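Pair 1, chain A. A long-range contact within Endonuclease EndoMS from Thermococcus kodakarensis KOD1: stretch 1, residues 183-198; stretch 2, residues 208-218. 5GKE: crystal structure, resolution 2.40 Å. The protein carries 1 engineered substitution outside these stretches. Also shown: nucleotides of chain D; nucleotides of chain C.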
# COMPACT_ATOMS: atom_id res chain seq x y z
N ARG A 183 8.27 -6.28 12.23
CA ARG A 183 7.15 -6.03 13.12
C ARG A 183 6.59 -7.38 13.56
O ARG A 183 7.08 -8.43 13.12
CB ARG A 183 6.09 -5.17 12.42
CG ARG A 183 5.44 -5.84 11.22
CD ARG A 183 4.42 -4.94 10.54
NE ARG A 183 3.37 -5.73 9.89
CZ ARG A 183 2.35 -5.23 9.20
NH1 ARG A 183 2.22 -3.92 9.05
NH2 ARG A 183 1.44 -6.04 8.65
N ARG A 184 5.57 -7.35 14.41
CA ARG A 184 4.99 -8.56 14.94
C ARG A 184 4.66 -9.56 13.82
O ARG A 184 4.05 -9.21 12.82
CB ARG A 184 3.74 -8.24 15.74
CG ARG A 184 2.79 -9.42 15.90
CD ARG A 184 1.69 -9.09 16.85
NE ARG A 184 2.19 -9.03 18.21
CZ ARG A 184 1.62 -9.64 19.23
NH1 ARG A 184 0.51 -10.35 19.03
NH2 ARG A 184 2.15 -9.55 20.44
N ALA A 185 5.11 -10.79 13.99
CA ALA A 185 5.00 -11.77 12.93
C ALA A 185 3.63 -12.42 12.89
O ALA A 185 3.07 -12.83 13.92
CB ALA A 185 6.09 -12.81 13.08
N GLU A 186 3.11 -12.54 11.68
CA GLU A 186 1.78 -13.07 11.44
C GLU A 186 1.84 -14.44 10.76
O GLU A 186 2.92 -14.95 10.45
CB GLU A 186 0.99 -12.09 10.58
CG GLU A 186 0.85 -10.71 11.20
CD GLU A 186 0.36 -9.65 10.20
OE1 GLU A 186 -0.64 -9.91 9.48
OE2 GLU A 186 0.98 -8.57 10.15
N LEU A 187 0.68 -15.03 10.50
CA LEU A 187 0.60 -16.37 9.89
C LEU A 187 1.34 -16.44 8.58
O LEU A 187 2.03 -17.41 8.29
CB LEU A 187 -0.86 -16.77 9.67
CG LEU A 187 -1.58 -17.36 10.87
CD1 LEU A 187 -3.04 -17.61 10.51
CD2 LEU A 187 -0.89 -18.67 11.23
N HIS A 188 1.17 -15.39 7.78
CA HIS A 188 1.85 -15.23 6.50
C HIS A 188 3.35 -15.56 6.63
O HIS A 188 3.89 -16.30 5.82
CB HIS A 188 1.61 -13.80 6.00
CG HIS A 188 2.39 -13.41 4.78
ND1 HIS A 188 3.46 -12.54 4.83
CD2 HIS A 188 2.23 -13.74 3.48
CE1 HIS A 188 3.93 -12.37 3.60
NE2 HIS A 188 3.21 -13.08 2.77
N ALA A 189 3.99 -15.04 7.68
CA ALA A 189 5.42 -15.22 7.87
C ALA A 189 5.78 -16.68 8.10
O ALA A 189 6.76 -17.18 7.56
CB ALA A 189 5.94 -14.37 9.03
N VAL A 190 4.97 -17.35 8.92
CA VAL A 190 5.25 -18.73 9.28
C VAL A 190 5.05 -19.66 8.08
O VAL A 190 5.77 -20.64 7.93
CB VAL A 190 4.38 -19.18 10.47
CG1 VAL A 190 4.81 -20.53 10.95
CG2 VAL A 190 4.55 -18.17 11.63
N ARG A 191 4.11 -19.30 7.22
CA ARG A 191 3.85 -20.01 5.98
C ARG A 191 5.03 -19.89 5.04
O ARG A 191 5.38 -20.84 4.36
CB ARG A 191 2.59 -19.48 5.28
CG ARG A 191 1.30 -19.70 6.02
CD ARG A 191 0.09 -19.54 5.09
NE ARG A 191 -1.13 -19.52 5.87
CZ ARG A 191 -1.83 -18.42 6.17
NH1 ARG A 191 -1.46 -17.23 5.71
NH2 ARG A 191 -2.92 -18.53 6.91
N GLN A 192 5.61 -18.69 4.98
CA GLN A 192 6.85 -18.48 4.25
C GLN A 192 7.95 -19.41 4.78
O GLN A 192 8.51 -20.22 4.05
CB GLN A 192 7.30 -17.02 4.38
CG GLN A 192 7.06 -16.14 3.17
CD GLN A 192 7.47 -14.68 3.43
OE1 GLN A 192 8.61 -14.25 3.14
NE2 GLN A 192 6.55 -13.93 3.99
N LEU A 193 8.23 -19.30 6.08
CA LEU A 193 9.23 -20.10 6.75
C LEU A 193 9.04 -21.61 6.55
O LEU A 193 9.97 -22.30 6.19
CB LEU A 193 9.23 -19.77 8.25
CG LEU A 193 10.30 -20.52 9.06
CD1 LEU A 193 11.68 -20.27 8.46
CD2 LEU A 193 10.29 -20.13 10.54
N LYS A 194 7.83 -22.10 6.80
CA LYS A 194 7.53 -23.51 6.65
C LYS A 194 7.80 -23.94 5.21
O LYS A 194 8.40 -24.98 4.96
CB LYS A 194 6.07 -23.79 7.04
CG LYS A 194 5.53 -25.18 6.67
CD LYS A 194 4.18 -25.42 7.35
CE LYS A 194 3.66 -26.84 7.16
NZ LYS A 194 3.23 -27.11 5.78
N SER A 195 7.35 -23.12 4.28
CA SER A 195 7.55 -23.39 2.87
C SER A 195 9.03 -23.54 2.52
O SER A 195 9.42 -24.42 1.74
CB SER A 195 6.90 -22.28 2.04
OG SER A 195 6.90 -22.59 0.67
N TYR A 196 9.88 -22.69 3.10
CA TYR A 196 11.29 -22.72 2.73
C TYR A 196 11.95 -23.94 3.34
O TYR A 196 12.75 -24.62 2.70
CB TYR A 196 12.02 -21.46 3.19
CG TYR A 196 11.43 -20.19 2.61
CD1 TYR A 196 10.89 -20.17 1.32
CD2 TYR A 196 11.40 -19.02 3.37
CE1 TYR A 196 10.35 -19.01 0.80
CE2 TYR A 196 10.86 -17.84 2.85
CZ TYR A 196 10.33 -17.85 1.58
OH TYR A 196 9.80 -16.69 1.08
N VAL A 197 11.61 -24.21 4.59
CA VAL A 197 12.18 -25.33 5.30
C VAL A 197 11.89 -26.64 4.57
O VAL A 197 12.78 -27.48 4.42
CB VAL A 197 11.66 -25.40 6.73
CG1 VAL A 197 11.95 -26.78 7.34
CG2 VAL A 197 12.28 -24.29 7.56
N GLU A 198 10.66 -26.79 4.09
CA GLU A 198 10.27 -28.01 3.40
C GLU A 198 11.06 -28.18 2.12
O GLU A 198 11.55 -29.27 1.82
CB GLU A 198 8.76 -28.02 3.10
CG GLU A 198 7.92 -28.32 4.31
CD GLU A 198 6.43 -28.15 4.06
OE1 GLU A 198 6.02 -27.94 2.90
OE2 GLU A 198 5.66 -28.23 5.05
N VAL A 208 17.51 -29.61 8.51
CA VAL A 208 17.13 -28.21 8.37
C VAL A 208 16.36 -27.68 9.59
O VAL A 208 15.41 -28.30 10.07
CB VAL A 208 16.30 -28.01 7.11
CG1 VAL A 208 16.00 -26.55 6.90
CG2 VAL A 208 17.05 -28.56 5.91
N ARG A 209 16.78 -26.52 10.09
CA ARG A 209 16.05 -25.78 11.12
C ARG A 209 15.46 -24.49 10.53
O ARG A 209 16.13 -23.81 9.76
CB ARG A 209 16.95 -25.41 12.28
CG ARG A 209 17.40 -26.56 13.14
CD ARG A 209 18.54 -26.11 14.03
NE ARG A 209 18.14 -25.08 14.97
CZ ARG A 209 18.97 -24.22 15.54
NH1 ARG A 209 20.26 -24.26 15.23
NH2 ARG A 209 18.53 -23.31 16.41
N GLY A 210 14.19 -24.21 10.81
CA GLY A 210 13.62 -22.90 10.56
C GLY A 210 13.58 -22.00 11.78
O GLY A 210 13.20 -22.44 12.87
N ILE A 211 13.84 -20.72 11.59
CA ILE A 211 13.76 -19.80 12.71
C ILE A 211 13.05 -18.53 12.29
O ILE A 211 13.47 -17.86 11.33
CB ILE A 211 15.13 -19.43 13.28
CG1 ILE A 211 15.94 -20.67 13.63
CG2 ILE A 211 14.97 -18.53 14.50
CD1 ILE A 211 17.20 -20.35 14.42
N LEU A 212 11.98 -18.20 12.99
CA LEU A 212 11.30 -16.94 12.77
C LEU A 212 11.94 -15.90 13.66
O LEU A 212 12.12 -16.11 14.86
CB LEU A 212 9.80 -17.05 13.06
CG LEU A 212 8.96 -15.78 12.87
CD1 LEU A 212 9.22 -15.13 11.53
CD2 LEU A 212 7.52 -16.14 12.98
N VAL A 213 12.33 -14.79 13.07
CA VAL A 213 13.04 -13.77 13.82
C VAL A 213 12.23 -12.49 13.70
O VAL A 213 12.12 -11.89 12.63
CB VAL A 213 14.49 -13.60 13.28
CG1 VAL A 213 15.25 -12.55 14.06
CG2 VAL A 213 15.23 -14.93 13.33
N ALA A 214 11.64 -12.07 14.81
CA ALA A 214 10.79 -10.89 14.82
C ALA A 214 10.74 -10.33 16.24
O ALA A 214 11.27 -10.94 17.16
CB ALA A 214 9.40 -11.25 14.32
N PRO A 215 10.13 -9.16 16.42
CA PRO A 215 9.98 -8.68 17.80
C PRO A 215 8.91 -9.44 18.62
O PRO A 215 8.95 -9.38 19.84
CB PRO A 215 9.60 -7.21 17.63
CG PRO A 215 9.22 -7.04 16.19
CD PRO A 215 9.96 -8.08 15.43
N SER A 216 8.00 -10.14 17.95
CA SER A 216 6.91 -10.87 18.60
C SER A 216 6.06 -11.60 17.56
O SER A 216 6.27 -11.42 16.36
CB SER A 216 6.01 -9.92 19.41
OG SER A 216 5.38 -8.99 18.55
N LEU A 217 5.10 -12.40 18.02
CA LEU A 217 4.20 -13.19 17.17
C LEU A 217 2.72 -12.98 17.49
O LEU A 217 2.36 -12.73 18.64
CB LEU A 217 4.46 -14.68 17.33
CG LEU A 217 5.91 -15.11 17.35
CD1 LEU A 217 5.97 -16.60 17.55
CD2 LEU A 217 6.45 -14.70 16.01
N THR A 218 1.87 -13.14 16.48
CA THR A 218 0.44 -13.23 16.76
C THR A 218 0.13 -14.61 17.33
O THR A 218 0.94 -15.53 17.21
CB THR A 218 -0.41 -13.01 15.52
OG1 THR A 218 -0.15 -14.05 14.56
CG2 THR A 218 -0.08 -11.66 14.91
P DA D 3 -2.47 -10.58 17.95
OP1 DA D 3 -1.89 -11.78 18.58
OP2 DA D 3 -1.61 -9.62 17.23
O5' DA D 3 -3.59 -11.10 16.96
C5' DA D 3 -4.37 -12.20 17.32
C4' DA D 3 -5.29 -12.59 16.18
O4' DA D 3 -6.04 -11.43 15.75
C3' DA D 3 -4.58 -13.13 14.93
O3' DA D 3 -5.35 -14.19 14.39
C2' DA D 3 -4.57 -11.90 14.00
C1' DA D 3 -5.93 -11.31 14.34
N9 DA D 3 -6.10 -9.90 13.99
C8 DA D 3 -5.33 -8.84 14.39
N7 DA D 3 -5.75 -7.67 13.95
C5 DA D 3 -6.88 -8.00 13.21
C6 DA D 3 -7.80 -7.21 12.48
N6 DA D 3 -7.70 -5.88 12.36
N1 DA D 3 -8.82 -7.84 11.86
C2 DA D 3 -8.91 -9.18 11.98
N3 DA D 3 -8.12 -10.02 12.64
C4 DA D 3 -7.11 -9.36 13.24
P DG D 5 -5.05 -15.84 6.98
OP1 DG D 5 -5.55 -17.15 6.50
OP2 DG D 5 -3.63 -15.68 7.32
O5' DG D 5 -5.44 -14.76 5.87
C5' DG D 5 -6.78 -14.65 5.43
C4' DG D 5 -6.98 -13.40 4.59
O4' DG D 5 -6.69 -12.22 5.40
C3' DG D 5 -6.06 -13.29 3.36
O3' DG D 5 -6.80 -12.76 2.28
C2' DG D 5 -5.00 -12.30 3.83
C1' DG D 5 -5.86 -11.37 4.66
N9 DG D 5 -5.10 -10.50 5.55
C8 DG D 5 -3.98 -10.81 6.29
N7 DG D 5 -3.51 -9.80 6.98
C5 DG D 5 -4.37 -8.76 6.67
C6 DG D 5 -4.37 -7.41 7.11
O6 DG D 5 -3.59 -6.86 7.88
N1 DG D 5 -5.42 -6.68 6.54
C2 DG D 5 -6.35 -7.20 5.67
N2 DG D 5 -7.30 -6.36 5.23
N3 DG D 5 -6.36 -8.46 5.26
C4 DG D 5 -5.35 -9.17 5.80
P DA C 5 8.71 -15.35 -2.29
OP1 DA C 5 9.60 -16.32 -1.60
OP2 DA C 5 7.27 -15.61 -2.53
O5' DA C 5 8.86 -13.97 -1.49
C5' DA C 5 10.14 -13.52 -1.13
C4' DA C 5 10.06 -12.12 -0.55
O4' DA C 5 9.68 -11.18 -1.60
C3' DA C 5 9.04 -11.95 0.58
O3' DA C 5 9.64 -11.23 1.65
C2' DA C 5 7.91 -11.17 -0.10
C1' DA C 5 8.68 -10.34 -1.10
N9 DA C 5 7.86 -9.84 -2.19
C8 DA C 5 6.89 -10.52 -2.88
N7 DA C 5 6.29 -9.81 -3.80
C5 DA C 5 6.89 -8.56 -3.70
C6 DA C 5 6.70 -7.35 -4.39
N6 DA C 5 5.81 -7.19 -5.37
N1 DA C 5 7.46 -6.30 -4.03
C2 DA C 5 8.36 -6.45 -3.05
N3 DA C 5 8.63 -7.53 -2.33
C4 DA C 5 7.85 -8.57 -2.71

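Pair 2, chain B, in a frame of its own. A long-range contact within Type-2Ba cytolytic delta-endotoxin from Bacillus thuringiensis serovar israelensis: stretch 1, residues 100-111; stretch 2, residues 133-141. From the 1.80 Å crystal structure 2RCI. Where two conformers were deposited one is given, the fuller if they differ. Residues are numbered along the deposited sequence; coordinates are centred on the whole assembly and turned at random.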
# COMPACT_ATOMS: atom_id res chain seq x y z
N ASN B 100 -12.72 -3.03 -5.17
CA ASN B 100 -13.29 -2.88 -3.83
C ASN B 100 -12.26 -3.14 -2.72
O ASN B 100 -12.17 -2.37 -1.73
CB ASN B 100 -14.49 -3.82 -3.65
CG ASN B 100 -15.59 -3.20 -2.81
OD1 ASN B 100 -16.01 -3.79 -1.82
ND2 ASN B 100 -16.05 -2.03 -3.20
N SER B 101 -11.50 -4.23 -2.87
CA SER B 101 -10.39 -4.57 -1.98
C SER B 101 -9.38 -3.44 -1.91
O SER B 101 -8.94 -3.04 -0.82
CB SER B 101 -9.70 -5.88 -2.43
OG SER B 101 -10.52 -6.98 -2.10
N VAL B 102 -9.04 -2.91 -3.08
CA VAL B 102 -8.06 -1.81 -3.13
C VAL B 102 -8.60 -0.57 -2.39
O VAL B 102 -7.91 -0.00 -1.53
CB VAL B 102 -7.67 -1.43 -4.59
CG1 VAL B 102 -6.74 -0.23 -4.57
CG2 VAL B 102 -7.04 -2.61 -5.35
N VAL B 103 -9.82 -0.17 -2.72
CA VAL B 103 -10.38 1.07 -2.16
C VAL B 103 -10.60 0.96 -0.65
O VAL B 103 -10.36 1.93 0.08
CB VAL B 103 -11.65 1.53 -2.93
CG1 VAL B 103 -12.38 2.69 -2.18
CG2 VAL B 103 -11.22 2.00 -4.37
N SER B 104 -11.04 -0.22 -0.18
CA SER B 104 -11.16 -0.45 1.27
C SER B 104 -9.80 -0.29 1.95
O SER B 104 -9.69 0.33 3.04
CB SER B 104 -11.71 -1.86 1.54
OG SER B 104 -11.74 -2.11 2.94
N ALA B 105 -8.78 -0.87 1.35
CA ALA B 105 -7.40 -0.75 1.89
C ALA B 105 -6.91 0.71 1.91
O ALA B 105 -6.33 1.14 2.91
CB ALA B 105 -6.42 -1.65 1.15
N ILE B 106 -7.14 1.46 0.82
CA ILE B 106 -6.78 2.90 0.81
C ILE B 106 -7.58 3.67 1.88
O ILE B 106 -7.03 4.51 2.59
CB ILE B 106 -6.95 3.56 -0.57
CG1 ILE B 106 -6.12 2.88 -1.66
CG2 ILE B 106 -6.64 5.12 -0.50
CD1 ILE B 106 -6.62 3.32 -3.09
N THR B 107 -8.88 3.38 2.01
CA THR B 107 -9.72 4.03 3.02
C THR B 107 -9.21 3.79 4.45
O THR B 107 -9.14 4.72 5.26
CB THR B 107 -11.18 3.58 2.88
OG1 THR B 107 -11.61 3.92 1.57
CG2 THR B 107 -12.08 4.29 3.92
N ASN B 108 -8.82 2.54 4.73
CA ASN B 108 -8.25 2.21 6.03
C ASN B 108 -6.82 2.73 6.27
O ASN B 108 -6.30 2.63 7.39
CB ASN B 108 -8.36 0.69 6.25
CG ASN B 108 -9.79 0.26 6.45
OD1 ASN B 108 -10.59 1.02 6.95
ND2 ASN B 108 -10.13 -0.96 6.03
N THR B 109 -6.23 3.36 5.26
CA THR B 109 -4.91 3.99 5.40
C THR B 109 -5.07 5.34 6.12
O THR B 109 -4.17 5.79 6.82
CB THR B 109 -4.27 4.20 4.01
OG1 THR B 109 -4.01 2.93 3.40
CG2 THR B 109 -2.96 5.05 4.07
N PHE B 110 -6.25 5.95 5.96
CA PHE B 110 -6.52 7.33 6.42
C PHE B 110 -7.62 7.41 7.48
O PHE B 110 -7.72 8.42 8.21
CB PHE B 110 -6.91 8.22 5.24
CG PHE B 110 -5.84 8.33 4.21
CD1 PHE B 110 -4.65 9.03 4.50
CD2 PHE B 110 -5.98 7.70 2.96
CE1 PHE B 110 -3.65 9.16 3.55
CE2 PHE B 110 -4.94 7.80 1.98
CZ PHE B 110 -3.78 8.55 2.28
N THR B 111 -8.49 6.39 7.52
CA THR B 111 -9.67 6.39 8.42
C THR B 111 -9.76 5.03 9.14
O THR B 111 -8.97 4.13 8.87
CB THR B 111 -11.03 6.70 7.66
OG1 THR B 111 -11.33 5.63 6.75
CG2 THR B 111 -10.99 8.06 6.90
N SER B 133 2.35 12.43 12.15
CA SER B 133 2.92 11.73 11.00
C SER B 133 3.00 10.24 11.27
O SER B 133 3.17 9.79 12.43
CB SER B 133 4.27 12.34 10.56
OG SER B 133 5.29 12.11 11.52
N TYR B 134 2.84 9.45 10.21
CA TYR B 134 2.92 8.01 10.34
C TYR B 134 3.32 7.32 9.04
O TYR B 134 3.25 7.94 7.98
CB TYR B 134 1.61 7.45 10.85
CG TYR B 134 0.36 7.64 9.99
CD1 TYR B 134 -0.17 6.55 9.24
CD2 TYR B 134 -0.33 8.83 10.02
CE1 TYR B 134 -1.37 6.71 8.50
CE2 TYR B 134 -1.54 8.99 9.31
CZ TYR B 134 -2.03 7.93 8.54
OH TYR B 134 -3.20 8.10 7.85
N PHE B 135 3.79 6.08 9.15
CA PHE B 135 3.97 5.21 7.97
C PHE B 135 2.80 4.22 7.93
O PHE B 135 2.31 3.80 8.97
CB PHE B 135 5.24 4.36 8.11
CG PHE B 135 6.52 5.17 8.19
CD1 PHE B 135 6.68 6.34 7.47
CD2 PHE B 135 7.60 4.68 8.94
CE1 PHE B 135 7.87 7.07 7.55
CE2 PHE B 135 8.78 5.38 9.03
CZ PHE B 135 8.94 6.57 8.32
N TYR B 136 2.38 3.84 6.73
CA TYR B 136 1.31 2.86 6.58
C TYR B 136 1.69 2.01 5.37
O TYR B 136 2.04 2.55 4.30
CB TYR B 136 -0.02 3.56 6.31
CG TYR B 136 -1.21 2.63 6.52
CD1 TYR B 136 -1.96 2.67 7.69
CD2 TYR B 136 -1.57 1.70 5.54
CE1 TYR B 136 -3.04 1.80 7.89
CE2 TYR B 136 -2.64 0.84 5.71
CZ TYR B 136 -3.38 0.90 6.89
OH TYR B 136 -4.43 0.03 7.05
N LYS B 137 1.64 0.70 5.57
CA LYS B 137 2.13 -0.25 4.55
C LYS B 137 1.11 -1.30 4.22
O LYS B 137 0.50 -1.89 5.11
CB LYS B 137 3.42 -0.93 4.99
CG LYS B 137 4.59 0.07 5.11
CD LYS B 137 5.88 -0.63 5.57
CE LYS B 137 5.84 -1.17 7.03
NZ LYS B 137 5.23 -0.28 8.07
N ILE B 138 0.94 -1.51 2.91
CA ILE B 138 -0.05 -2.45 2.38
C ILE B 138 0.68 -3.36 1.39
O ILE B 138 1.62 -2.91 0.71
CB ILE B 138 -1.14 -1.72 1.59
CG1 ILE B 138 -1.88 -0.68 2.48
CG2 ILE B 138 -2.15 -2.72 1.01
CD1 ILE B 138 -2.74 0.31 1.66
N LEU B 139 0.28 -4.62 1.30
CA LEU B 139 0.84 -5.50 0.26
C LEU B 139 -0.27 -6.31 -0.38
O LEU B 139 -0.91 -7.16 0.28
CB LEU B 139 1.95 -6.42 0.80
CG LEU B 139 2.79 -7.21 -0.23
CD1 LEU B 139 4.18 -7.55 0.30
CD2 LEU B 139 2.07 -8.45 -0.78
N PHE B 140 -0.51 -6.05 -1.67
CA PHE B 140 -1.48 -6.81 -2.43
C PHE B 140 -0.84 -7.95 -3.21
O PHE B 140 0.19 -7.74 -3.88
CB PHE B 140 -2.17 -5.94 -3.49
CG PHE B 140 -2.95 -4.80 -2.94
CD1 PHE B 140 -4.26 -4.99 -2.49
CD2 PHE B 140 -2.41 -3.51 -2.91
CE1 PHE B 140 -5.01 -3.91 -1.95
CE2 PHE B 140 -3.15 -2.42 -2.40
CZ PHE B 140 -4.46 -2.62 -1.93
N SER B 141 -1.42 -9.15 -3.09
CA SER B 141 -1.12 -10.24 -4.01
C SER B 141 -2.35 -10.42 -4.90
O SER B 141 -3.48 -10.43 -4.42
CB SER B 141 -0.79 -11.53 -3.26
OG SER B 141 0.34 -11.37 -2.42
O HOH W 1 -5.45 -0.94 4.69
O HOH W 2 -5.46 9.99 8.09

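In both pairs a helix lies nearly antiparallel across one strand, with an angle between N-to-C directions of 166° in pair 1 and 165° in pair 2. The axes approach to 8.4 Å in pair 1 and 9.4 Å in pair 2, and 14 central residues superpose with an RMSD of 0.9 Å. On the helix, A:Leu187 to A:Gln192 match B:Val103 to B:Asn108; on the strand, A:Arg209 to A:Pro215 match B:Phe135 to B:Ser141. In each strand alternate residues turn toward the helix: A:Val208, A:Leu212 and A:Ala214 in pair 1, matched by B:Tyr134, B:Ile138 and B:Phe140 in pair 2.

The common centre is an alanine facing a branched aliphatic residue. A:Ala189 CB lies 4.2 Å from A:Leu212 CD1, and its counterpart B:Ala105 CB lies 4.2 Å from B:Ile138 CD1. Around this centre the solutions diverge. The sharpest difference is at A:Gly210, which matches B:Tyr136. In pair 1 the helix fills the space with its own side chains: A:Val197 CG2 comes to 3.6 Å from A:Gly210 CA, and A:Leu193 CD1 to 3.9 Å from the same atom. An ideal CB on A:Gly210 would sit 2.7 Å from A:Val197 CG2, a clash, so the bare backbone is what admits the valine. In pair 2 the strand supplies the bulk. The B:Tyr136 ring lies beneath B:Thr109, whose CA stands 3.7 Å from the ring centroid and 7° off its normal, a CH-pi contact over the face.

B:Thr109 falls between A:Leu193 and A:Lys194 in the superposition, 1.9 Å from each by CA. Whereas A:Leu193 packs its CD2 4.0 Å from A:Leu212 CB, B:Thr109 places its hydroxyl against the strand: its OG1 lies 3.4 Å from B:Ile138 CD1 and also donates to B:Ala105 O, 3.0 Å away in the same stretch. Its carbonyl O accepts a hydrogen bond from B:Tyr134 OH at 2.7 Å. At the matching strand position, A:Val208 makes an apolar contact instead, CG1 to A:Val197 CG1 at 4.1 Å. Water extends the polar character of pair 2: one molecule joins B:Ala105 O (2.9 Å) to B:Tyr136 OH (2.7 Å), and another donates to both B:Phe110 O (2.8 Å) and B:Tyr134 OH (3.0 Å).

Toward the other end, small A:Ala214 matches large B:Phe140. The phenylalanine ring reaches the helix, its CZ 3.8 Å from B:Ala105 CB. A:Ala214 CB instead meets A:Ala185 CB at 3.9 Å, in the segment before the helix. Here pair 1 adds a backbone clasp: A:Ala185 N donates to A:Ser216 O (2.7 Å) and A:Thr218 N donates to A:Ala185 O (2.8 Å), making a single beta bridge between A:Ala185 and A:Leu217. This added segment contributes to a larger buried surface, 742 Å² against 418 Å². A:Arg191, on the helix, hydrogen-bonds through NH2 to OP2 of DG5 in chain D at 3.0 Å, as suits an endonuclease.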